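Local atomic coordinates of mandelate racemase/muconate lactonizing enzyme family protein (Azoarcus sp., PDB entry 2QDE), a protein that belongs to the mandelate racemase/muconate lactonizing enzyme family of the enolase superfamily and holds a barium ion in its barrel domain. Residues Leu157-Ala168 / Val186-Ile196; Ala264-Gln272 / Leu292-Val300. One frame throughout, in Å; residues are numbered along the deposited sequence.

Interaction 1. Residues Leu157-Ala168 / Val186-Ile196; sequences LREGFHFVKLKA and VGDDVDLFIDI. With BA (barium ion), chain I.
The Phe-193 ring carries Lys-165 CB over one face, offset toward the rim and 4.1 Å from the ring centroid in a CH-pi contact. Lys-219 makes a cation-pi contact with the same ring, and Phe-163 meets it at a slant, the two ring planes turned 45° apart and Phe-163 CD1 3.5 Å from Phe-193 CE2. Both phenylalanines set CG between their own backbone N and carbonyl carbon (chi1 65°); this swings the Phe-193 ring across toward Phe-163, on the face of the sheet that also carries Lys-165 and Asp-195.

Beyond the ring the Lys-165 chain runs on fully extended, and its NZ forms a salt bridge of 2.8 Å with Asp-195 OD2. The ammonium meets that oxygen on its anti side, 30° out of the carboxylate plane, and has a second salt bridge to Glu-221. Asp-195 binds the barium ion through both carboxylate oxygens, the OD2 bond the shorter at 2.7 Å and the OD1 bond 3.1 Å; OD2 is thus shared between lysine and metal. Asn-197, Glu-221 and Asp-246 complete the protein's share of the metal site.

The opposite face is aliphatic: Leu-192 CD1 lies 3.8 Å from Val-164 CG1 and also touches Leu-166, while Leu-166 CB packs on Ile-194 CG2, under cover of helix 172-186. Between the faces, five backbone hydrogen bonds alternate from Val-164 N to Asp-191 O up to Ala-168 N to Asp-195 O. Ahead of Val-164, before the strands, a water links His-162 O to Asp-191 N, and Leu-157 CD1 presses tightly on Val-186 CG1 at 3.4 Å. Strand 164-167, helix 172-186 and strand 192-195 form a beta-alpha-beta crossover of the enolase-type TIM barrel, with the metal site at the C-terminal strand ends.

Interaction 2. Residues Ala264-Gln272 / Leu292-Val300; sequences ADGLMIKTQ and LPVICGCMV
Strands 266-269 and 294-296 run parallel, 22° between their directions and 4.5 Å apart at closest approach, joined by four backbone hydrogen bonds from Leu-267 N to Pro-293 O up to Gly-297 N to Ile-269 O. They are neighbouring strands of the TIM barrel, and helix 277-290 lies between them in the chain. The bonds differ in direction: Gly-297 N approaches Ile-269 O almost end-on, whereas Ile-269 N sits 44° out of the carbonyl plane of Ile-295.

Leu-267, Ile-269, Val-294 and Cys-296 share one face; Trp-283 of helix 277-290 touches the first three, and Leu-313 of helix 303-315 touches Cys-296. Here Ile-269 CG2 serves two partners, Val-294 CG1 at a tight 3.5 Å and Cys-296 CB at 3.6 Å. With CG1 anti to the backbone N (chi1 -172°), CG2 is the branch that reaches both. Farther back, Leu-267 and Leu-292 cross at about a right angle, Leu-267 CG 3.8 Å from Leu-292 CD1. At that end Pro-293 CG lies 3.7 Å from Gly-266 CA, and Leu-292 and Pro-293 also pack against a second subunit.

On the other face, Met-268 and Ile-295 lie side by side pointing the same way; the Met-268 chain bends at chi2 and chi3 and brings its methyl CE to 3.5 Å from Ile-295 CB. Past the strands, the aliphatic chain of Lys-270 lies along Gly-297 and Cys-298; its NZ, weakly hydrogen-bonded to Tyr-57, is the side chain's nearest atom to the barium ion, about 5 Å away. Gln-272 and Met-299 slide past each other in opposite directions, the amide nitrogen of the glutamine held by Ala-50 O and Glu-305. The closest atoms of that pair are Gln-272 CD and Met-299 CG, 3.4 Å apart.

How the interactions relate
Along the chain the contacts follow in series: interaction 1 closes at Ile-196 before interaction 2 opens at Ala-264, all within the C-terminal domain of the enolase family. Each pairs two neighbouring parallel strands of the same barrel sheet, and strands 220-221 and 243-245 stand between the pairs in its order. Their centres lie about 16 Å apart, yet they touch inside the barrel, where Phe-163 CZ packs 4.1 Å from Ile-295 CG2. The barium ion links them further: Asp-195 of interaction 1 binds it, and Lys-270 of interaction 2 comes close, so strands far apart in sequence converge on one metal site.

Interaction 1. Residues Leu157-Ala168 / Val186-Ile196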
loop_
_atom_site.group_PDB
_atom_site.type_symbol
_atom_site.label_atom_id
_atom_site.label_comp_id
_atom_site.label_asym_id
_atom_site.label_seq_id
_atom_site.Cartn_x
_atom_site.Cartn_y
_atom_site.Cartn_z
ATOM N N LEU A 157 34.203 -30.395 7.291
ATOM C CA LEU A 157 34.167 -29.821 8.627
ATOM C C LEU A 157 35.495 -30.050 9.345
ATOM O O LEU A 157 35.984 -29.166 10.050
ATOM C CB LEU A 157 33.007 -30.422 9.433
ATOM C CG LEU A 157 31.617 -29.973 8.959
ATOM C CD1 LEU A 157 30.539 -30.802 9.630
ATOM C CD2 LEU A 157 31.433 -28.490 9.254
ATOM N N ARG A 158 36.086 -31.229 9.158
ATOM C CA ARG A 158 37.369 -31.535 9.798
ATOM C C ARG A 158 38.475 -30.594 9.326
ATOM O O ARG A 158 39.390 -30.267 10.085
ATOM C CB ARG A 158 37.779 -32.991 9.524
ATOM C CG ARG A 158 37.398 -33.957 10.643
ATOM C CD ARG A 158 37.960 -35.364 10.416
ATOM N NE ARG A 158 37.122 -36.163 9.521
ATOM C CZ ARG A 158 37.472 -36.532 8.291
ATOM N NH1 ARG A 158 38.656 -36.176 7.799
ATOM N NH2 ARG A 158 36.638 -37.257 7.553
ATOM N N GLU A 159 38.384 -30.153 8.074
ATOM C CA GLU A 159 39.378 -29.251 7.502
ATOM C C GLU A 159 39.279 -27.847 8.099
ATOM O O GLU A 159 40.247 -27.084 8.060
ATOM C CB GLU A 159 39.208 -29.193 5.982
ATOM C CG GLU A 159 40.243 -28.347 5.243
ATOM C CD GLU A 159 41.671 -28.753 5.547
ATOM O OE1 GLU A 159 41.929 -29.967 5.720
ATOM O OE2 GLU A 159 42.546 -27.852 5.604
ATOM N N GLY A 160 38.109 -27.506 8.642
ATOM C CA GLY A 160 37.938 -26.195 9.253
ATOM C C GLY A 160 36.855 -25.295 8.672
ATOM O O GLY A 160 36.604 -24.199 9.184
ATOM N N PHE A 161 36.202 -25.738 7.608
ATOM C CA PHE A 161 35.162 -24.925 6.997
ATOM C C PHE A 161 34.011 -24.609 7.953
ATOM O O PHE A 161 33.673 -25.406 8.827
ATOM C CB PHE A 161 34.691 -25.583 5.712
ATOM C CG PHE A 161 35.742 -25.573 4.637
ATOM C CD1 PHE A 161 36.702 -26.579 4.570
ATOM C CD2 PHE A 161 35.816 -24.509 3.735
ATOM C CE1 PHE A 161 37.732 -26.526 3.620
ATOM C CE2 PHE A 161 36.839 -24.443 2.783
ATOM C CZ PHE A 161 37.801 -25.460 2.727
ATOM N N HIS A 162 33.424 -23.430 7.761
ATOM C CA HIS A 162 32.374 -22.884 8.619
ATOM C C HIS A 162 30.919 -23.234 8.344
ATOM O O HIS A 162 30.061 -23.016 9.196
ATOM C CB HIS A 162 32.573 -21.375 8.660
ATOM C CG HIS A 162 33.978 -20.988 8.998
ATOM N ND1 HIS A 162 34.386 -20.712 10.285
ATOM C CD2 HIS A 162 35.091 -20.926 8.230
ATOM C CE1 HIS A 162 35.689 -20.497 10.296
ATOM N NE2 HIS A 162 36.142 -20.624 9.061
ATOM N N PHE A 163 30.626 -23.740 7.156
ATOM C CA PHE A 163 29.269 -24.167 6.864
ATOM C C PHE A 163 29.293 -25.191 5.753
ATOM O O PHE A 163 30.322 -25.387 5.108
ATOM C CB PHE A 163 28.344 -22.976 6.531
ATOM C CG PHE A 163 28.691 -22.237 5.270
ATOM C CD1 PHE A 163 28.412 -22.783 4.021
ATOM C CD2 PHE A 163 29.233 -20.955 5.337
ATOM C CE1 PHE A 163 28.660 -22.056 2.856
ATOM C CE2 PHE A 163 29.482 -20.221 4.182
ATOM C CZ PHE A 163 29.196 -20.770 2.940
ATOM N N VAL A 164 28.167 -25.861 5.550
ATOM C CA VAL A 164 28.057 -26.878 4.519
ATOM C C VAL A 164 26.800 -26.629 3.695
ATOM O O VAL A 164 25.697 -26.601 4.233
ATOM C CB VAL A 164 27.990 -28.285 5.155
ATOM C CG1 VAL A 164 27.663 -29.323 4.098
ATOM C CG2 VAL A 164 29.319 -28.610 5.831
ATOM N N LYS A 165 26.974 -26.463 2.389
ATOM C CA LYS A 165 25.865 -26.205 1.480
ATOM C C LYS A 165 25.625 -27.396 0.545
ATOM O O LYS A 165 26.579 -27.949 -0.001
ATOM C CB LYS A 165 26.174 -24.947 0.663
ATOM C CG LYS A 165 25.226 -24.680 -0.492
ATOM C CD LYS A 165 25.596 -23.375 -1.187
ATOM C CE LYS A 165 24.961 -23.268 -2.549
ATOM N NZ LYS A 165 25.256 -21.960 -3.178
ATOM N N LEU A 166 24.358 -27.781 0.369
ATOM C CA LEU A 166 23.994 -28.900 -0.500
ATOM C C LEU A 166 23.156 -28.424 -1.685
ATOM O O LEU A 166 22.443 -27.423 -1.593
ATOM C CB LEU A 166 23.174 -29.952 0.280
ATOM C CG LEU A 166 23.695 -30.365 1.663
ATOM C CD1 LEU A 166 22.658 -31.216 2.371
ATOM C CD2 LEU A 166 25.021 -31.119 1.533
ATOM N N LYS A 167 23.256 -29.122 -2.809
ATOM C CA LYS A 167 22.443 -28.776 -3.972
ATOM C C LYS A 167 21.259 -29.731 -4.013
ATOM O O LYS A 167 21.443 -30.950 -3.991
ATOM C CB LYS A 167 23.269 -28.894 -5.253
ATOM C CG LYS A 167 24.419 -27.912 -5.288
ATOM C CD LYS A 167 25.108 -27.837 -6.638
ATOM C CE LYS A 167 26.171 -26.744 -6.619
ATOM N NZ LYS A 167 26.996 -26.746 -7.866
ATOM N N ALA A 168 20.053 -29.188 -4.092
ATOM C CA ALA A 168 18.846 -30.011 -4.072
ATOM C C ALA A 168 18.195 -30.169 -5.433
ATOM O O ALA A 168 17.325 -29.361 -5.796
ATOM C CB ALA A 168 17.864 -29.394 -3.094
ATOM N N VAL A 186 26.598 -34.632 10.671
ATOM C CA VAL A 186 27.211 -33.417 11.195
ATOM C C VAL A 186 26.631 -32.893 12.505
ATOM O O VAL A 186 27.231 -32.032 13.154
ATOM C CB VAL A 186 27.163 -32.286 10.140
ATOM C CG1 VAL A 186 27.830 -32.753 8.849
ATOM C CG2 VAL A 186 25.718 -31.877 9.873
ATOM N N GLY A 187 25.466 -33.393 12.903
ATOM C CA GLY A 187 24.880 -32.925 14.149
ATOM C C GLY A 187 24.046 -31.662 14.003
ATOM O O GLY A 187 24.060 -31.012 12.956
ATOM N N ASP A 188 23.328 -31.302 15.066
ATOM C CA ASP A 188 22.457 -30.132 15.043
ATOM C C ASP A 188 23.154 -28.778 15.146
ATOM O O ASP A 188 22.542 -27.751 14.835
ATOM C CB ASP A 188 21.416 -30.200 16.170
ATOM C CG ASP A 188 20.669 -31.523 16.221
ATOM O OD1 ASP A 188 20.322 -32.078 15.155
ATOM O OD2 ASP A 188 20.409 -31.997 17.354
ATOM N N ASP A 189 24.414 -28.757 15.577
ATOM C CA ASP A 189 25.129 -27.491 15.739
ATOM C C ASP A 189 25.833 -26.954 14.497
ATOM O O ASP A 189 26.302 -25.811 14.492
ATOM C CB ASP A 189 26.142 -27.607 16.886
ATOM C CG ASP A 189 25.534 -28.230 18.138
ATOM O OD1 ASP A 189 24.287 -28.170 18.281
ATOM O OD2 ASP A 189 26.298 -28.763 18.982
ATOM N N VAL A 190 25.910 -27.761 13.446
ATOM C CA VAL A 190 26.564 -27.337 12.210
ATOM C C VAL A 190 25.630 -26.523 11.313
ATOM O O VAL A 190 24.454 -26.861 11.168
ATOM C CB VAL A 190 27.077 -28.556 11.422
ATOM C CG1 VAL A 190 27.455 -28.152 10.003
ATOM C CG2 VAL A 190 28.273 -29.157 12.134
ATOM N N ASP A 191 26.167 -25.445 10.738
ATOM C CA ASP A 191 25.429 -24.565 9.827
ATOM C C ASP A 191 25.248 -25.329 8.510
ATOM O O ASP A 191 26.189 -25.482 7.737
ATOM C CB ASP A 191 26.235 -23.277 9.586
ATOM C CG ASP A 191 25.550 -22.308 8.615
ATOM O OD1 ASP A 191 24.566 -22.693 7.948
ATOM O OD2 ASP A 191 26.015 -21.152 8.508
ATOM N N LEU A 192 24.036 -25.815 8.270
ATOM C CA LEU A 192 23.738 -26.582 7.066
ATOM C C LEU A 192 22.556 -25.986 6.300
ATOM O O LEU A 192 21.528 -25.668 6.899
ATOM C CB LEU A 192 23.411 -28.026 7.457
ATOM C CG LEU A 192 22.952 -28.977 6.353
ATOM C CD1 LEU A 192 24.114 -29.255 5.405
ATOM C CD2 LEU A 192 22.434 -30.275 6.972
ATOM N N PHE A 193 22.703 -25.815 4.987
ATOM C CA PHE A 193 21.602 -25.295 4.182
ATOM C C PHE A 193 21.621 -25.850 2.766
ATOM O O PHE A 193 22.574 -26.522 2.376
ATOM C CB PHE A 193 21.576 -23.752 4.186
ATOM C CG PHE A 193 22.766 -23.094 3.541
ATOM C CD1 PHE A 193 22.709 -22.667 2.214
ATOM C CD2 PHE A 193 23.920 -22.825 4.286
ATOM C CE1 PHE A 193 23.786 -21.971 1.632
ATOM C CE2 PHE A 193 25.002 -22.132 3.720
ATOM C CZ PHE A 193 24.933 -21.701 2.391
ATOM N N ILE A 194 20.562 -25.590 2.005
ATOM C CA ILE A 194 20.469 -26.103 0.641
ATOM C C ILE A 194 20.216 -25.016 -0.402
ATOM O O ILE A 194 19.672 -23.956 -0.092
ATOM C CB ILE A 194 19.351 -27.156 0.526
ATOM C CG1 ILE A 194 18.008 -26.540 0.937
ATOM C CG2 ILE A 194 19.679 -28.355 1.406
ATOM C CD1 ILE A 194 16.823 -27.468 0.740
ATOM N N ASP A 195 20.611 -25.304 -1.637
ATOM C CA ASP A 195 20.468 -24.379 -2.761
ATOM C C ASP A 195 19.584 -25.039 -3.822
ATOM O O ASP A 195 19.878 -26.143 -4.271
ATOM C CB ASP A 195 21.851 -24.082 -3.335
ATOM C CG ASP A 195 21.844 -22.957 -4.349
ATOM O OD1 ASP A 195 20.754 -22.537 -4.788
ATOM O OD2 ASP A 195 22.948 -22.500 -4.721
ATOM N N ILE A 196 18.508 -24.361 -4.212
ATOM C CA ILE A 196 17.560 -24.893 -5.191
ATOM C C ILE A 196 17.765 -24.336 -6.598
ATOM O O ILE A 196 17.257 -24.891 -7.571
ATOM C CB ILE A 196 16.103 -24.585 -4.768
ATOM C CG1 ILE A 196 15.947 -24.770 -3.255
ATOM C CG2 ILE A 196 15.142 -25.509 -5.491
ATOM C CD1 ILE A 196 16.282 -26.169 -2.760
HETATM BA BA BA I . 22.383 -20.502 -6.498
HETATM O O HOH W 1 28.768 -24.746 11.298
#

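Interaction 2. Residues Ala264-Gln272 / Leu292-Val300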
loop_
_atom_site.group_PDB
_atom_site.type_symbol
_atom_site.label_atom_id
_atom_site.label_comp_id
_atom_site.label_asym_id
_atom_site.label_seq_id
_atom_site.Cartn_x
_atom_site.Cartn_y
_atom_site.Cartn_z
ATOM N N ALA A 264 13.321 -11.612 0.954
ATOM C CA ALA A 264 14.476 -12.380 1.401
ATOM C C ALA A 264 14.954 -12.098 2.814
ATOM O O ALA A 264 14.786 -10.999 3.331
ATOM C CB ALA A 264 15.635 -12.183 0.420
ATOM N N ASP A 265 15.574 -13.110 3.415
ATOM C CA ASP A 265 16.126 -13.026 4.765
ATOM C C ASP A 265 17.651 -12.925 4.695
ATOM O O ASP A 265 18.323 -12.740 5.709
ATOM C CB ASP A 265 15.734 -14.268 5.563
ATOM C CG ASP A 265 14.237 -14.367 5.779
ATOM O OD1 ASP A 265 13.684 -13.452 6.425
ATOM O OD2 ASP A 265 13.619 -15.350 5.301
ATOM N N GLY A 266 18.183 -13.047 3.483
ATOM C CA GLY A 266 19.621 -12.992 3.274
ATOM C C GLY A 266 19.908 -12.978 1.786
ATOM O O GLY A 266 19.003 -13.224 0.986
ATOM N N LEU A 267 21.159 -12.722 1.408
ATOM C CA LEU A 267 21.512 -12.634 -0.011
ATOM C C LEU A 267 22.828 -13.324 -0.373
ATOM O O LEU A 267 23.708 -13.469 0.471
ATOM C CB LEU A 267 21.631 -11.157 -0.404
ATOM C CG LEU A 267 20.524 -10.176 0.001
ATOM C CD1 LEU A 267 21.069 -8.747 -0.050
ATOM C CD2 LEU A 267 19.322 -10.333 -0.909
ATOM N N MET A 268 22.949 -13.753 -1.627
ATOM C CA MET A 268 24.187 -14.359 -2.113
ATOM C C MET A 268 24.641 -13.479 -3.270
ATOM O O MET A 268 23.817 -12.953 -4.020
ATOM C CB MET A 268 24.001 -15.784 -2.659
ATOM C CG MET A 268 22.697 -16.473 -2.354
ATOM S SD MET A 268 22.405 -16.780 -0.621
ATOM C CE MET A 268 23.993 -17.339 -0.107
ATOM N N ILE A 269 25.945 -13.315 -3.421
ATOM C CA ILE A 269 26.455 -12.513 -4.517
ATOM C C ILE A 269 27.573 -13.255 -5.246
ATOM O O ILE A 269 28.179 -14.170 -4.699
ATOM C CB ILE A 269 27.014 -11.165 -3.999
ATOM C CG1 ILE A 269 27.376 -10.249 -5.172
ATOM C CG2 ILE A 269 28.252 -11.411 -3.143
ATOM C CD1 ILE A 269 27.939 -8.904 -4.750
ATOM N N LYS A 270 27.804 -12.876 -6.499
ATOM C CA LYS A 270 28.908 -13.413 -7.297
ATOM C C LYS A 270 29.395 -12.188 -8.051
ATOM O O LYS A 270 28.585 -11.432 -8.588
ATOM C CB LYS A 270 28.460 -14.497 -8.291
ATOM C CG LYS A 270 28.157 -15.848 -7.656
ATOM C CD LYS A 270 28.083 -16.946 -8.708
ATOM C CE LYS A 270 27.729 -18.301 -8.098
ATOM N NZ LYS A 270 26.385 -18.292 -7.478
ATOM N N THR A 271 30.703 -11.966 -8.072
ATOM C CA THR A 271 31.238 -10.808 -8.769
ATOM C C THR A 271 30.825 -10.789 -10.238
ATOM O O THR A 271 30.619 -9.725 -10.808
ATOM C CB THR A 271 32.779 -10.741 -8.652
ATOM O OG1 THR A 271 33.343 -12.024 -8.938
ATOM C CG2 THR A 271 33.178 -10.327 -7.245
ATOM N N GLN A 272 30.683 -11.962 -10.844
ATOM C CA GLN A 272 30.281 -12.025 -12.246
ATOM C C GLN A 272 28.797 -11.697 -12.434
ATOM O O GLN A 272 28.391 -11.205 -13.484
ATOM C CB GLN A 272 30.592 -13.408 -12.838
ATOM C CG GLN A 272 32.082 -13.708 -12.945
ATOM C CD GLN A 272 32.626 -14.455 -11.745
ATOM O OE1 GLN A 272 32.104 -14.341 -10.633
ATOM N NE2 GLN A 272 33.694 -15.222 -11.964
ATOM N N LEU A 292 21.169 -6.921 5.583
ATOM C CA LEU A 292 21.096 -8.349 5.284
ATOM C C LEU A 292 22.477 -8.983 5.103
ATOM O O LEU A 292 23.412 -8.335 4.644
ATOM C CB LEU A 292 20.294 -8.584 3.998
ATOM C CG LEU A 292 18.794 -8.292 4.000
ATOM C CD1 LEU A 292 18.207 -8.603 2.631
ATOM C CD2 LEU A 292 18.128 -9.140 5.069
ATOM N N PRO A 293 22.611 -10.270 5.453
ATOM C CA PRO A 293 23.896 -10.962 5.304
ATOM C C PRO A 293 24.155 -11.251 3.821
ATOM O O PRO A 293 23.216 -11.372 3.037
ATOM C CB PRO A 293 23.696 -12.238 6.115
ATOM C CG PRO A 293 22.223 -12.521 5.914
ATOM C CD PRO A 293 21.608 -11.143 6.089
ATOM N N VAL A 294 25.426 -11.356 3.445
ATOM C CA VAL A 294 25.794 -11.627 2.057
ATOM C C VAL A 294 26.891 -12.686 1.984
ATOM O O VAL A 294 27.946 -12.545 2.599
ATOM C CB VAL A 294 26.308 -10.346 1.341
ATOM C CG1 VAL A 294 26.688 -10.669 -0.109
ATOM C CG2 VAL A 294 25.245 -9.257 1.381
ATOM N N ILE A 295 26.625 -13.747 1.232
ATOM C CA ILE A 295 27.584 -14.828 1.044
ATOM C C ILE A 295 28.011 -14.833 -0.428
ATOM O O ILE A 295 27.190 -15.065 -1.312
ATOM C CB ILE A 295 26.948 -16.192 1.386
ATOM C CG1 ILE A 295 26.486 -16.198 2.843
ATOM C CG2 ILE A 295 27.949 -17.314 1.148
ATOM C CD1 ILE A 295 25.780 -17.472 3.237
ATOM N N CYS A 296 29.291 -14.579 -0.687
ATOM C CA CYS A 296 29.782 -14.550 -2.058
ATOM C C CYS A 296 30.206 -15.919 -2.576
ATOM O O CYS A 296 30.990 -16.631 -1.940
ATOM C CB CYS A 296 30.962 -13.581 -2.193
ATOM S SG CYS A 296 31.602 -13.421 -3.899
ATOM N N GLY A 297 29.679 -16.275 -3.741
ATOM C CA GLY A 297 30.014 -17.544 -4.351
ATOM C C GLY A 297 31.059 -17.321 -5.429
ATOM O O GLY A 297 31.905 -16.433 -5.315
ATOM N N CYS A 298 31.003 -18.120 -6.483
ATOM C CA CYS A 298 31.950 -17.983 -7.572
ATOM C C CYS A 298 31.433 -18.733 -8.780
ATOM O O CYS A 298 30.468 -19.490 -8.684
ATOM C CB CYS A 298 33.308 -18.570 -7.177
ATOM S SG CYS A 298 33.322 -20.387 -7.090
ATOM N N MET A 299 32.067 -18.486 -9.921
ATOM C CA MET A 299 31.747 -19.183 -11.159
ATOM C C MET A 299 32.996 -20.057 -11.290
ATOM O O MET A 299 33.947 -19.693 -11.978
ATOM C CB MET A 299 31.656 -18.198 -12.331
ATOM C CG MET A 299 30.556 -17.137 -12.189
ATOM S SD MET A 299 28.883 -17.787 -12.380
ATOM C CE MET A 299 28.732 -17.818 -14.158
ATOM N N VAL A 300 32.992 -21.180 -10.579
ATOM C CA VAL A 300 34.107 -22.131 -10.535
ATOM C C VAL A 300 35.224 -21.868 -11.541
ATOM O O VAL A 300 35.065 -22.090 -12.749
ATOM C CB VAL A 300 33.610 -23.570 -10.722
ATOM C CG1 VAL A 300 34.790 -24.537 -10.667
ATOM C CG2 VAL A 300 32.603 -23.906 -9.634
HETATM O O HOH W 2 32.065 -14.319 -7.379
#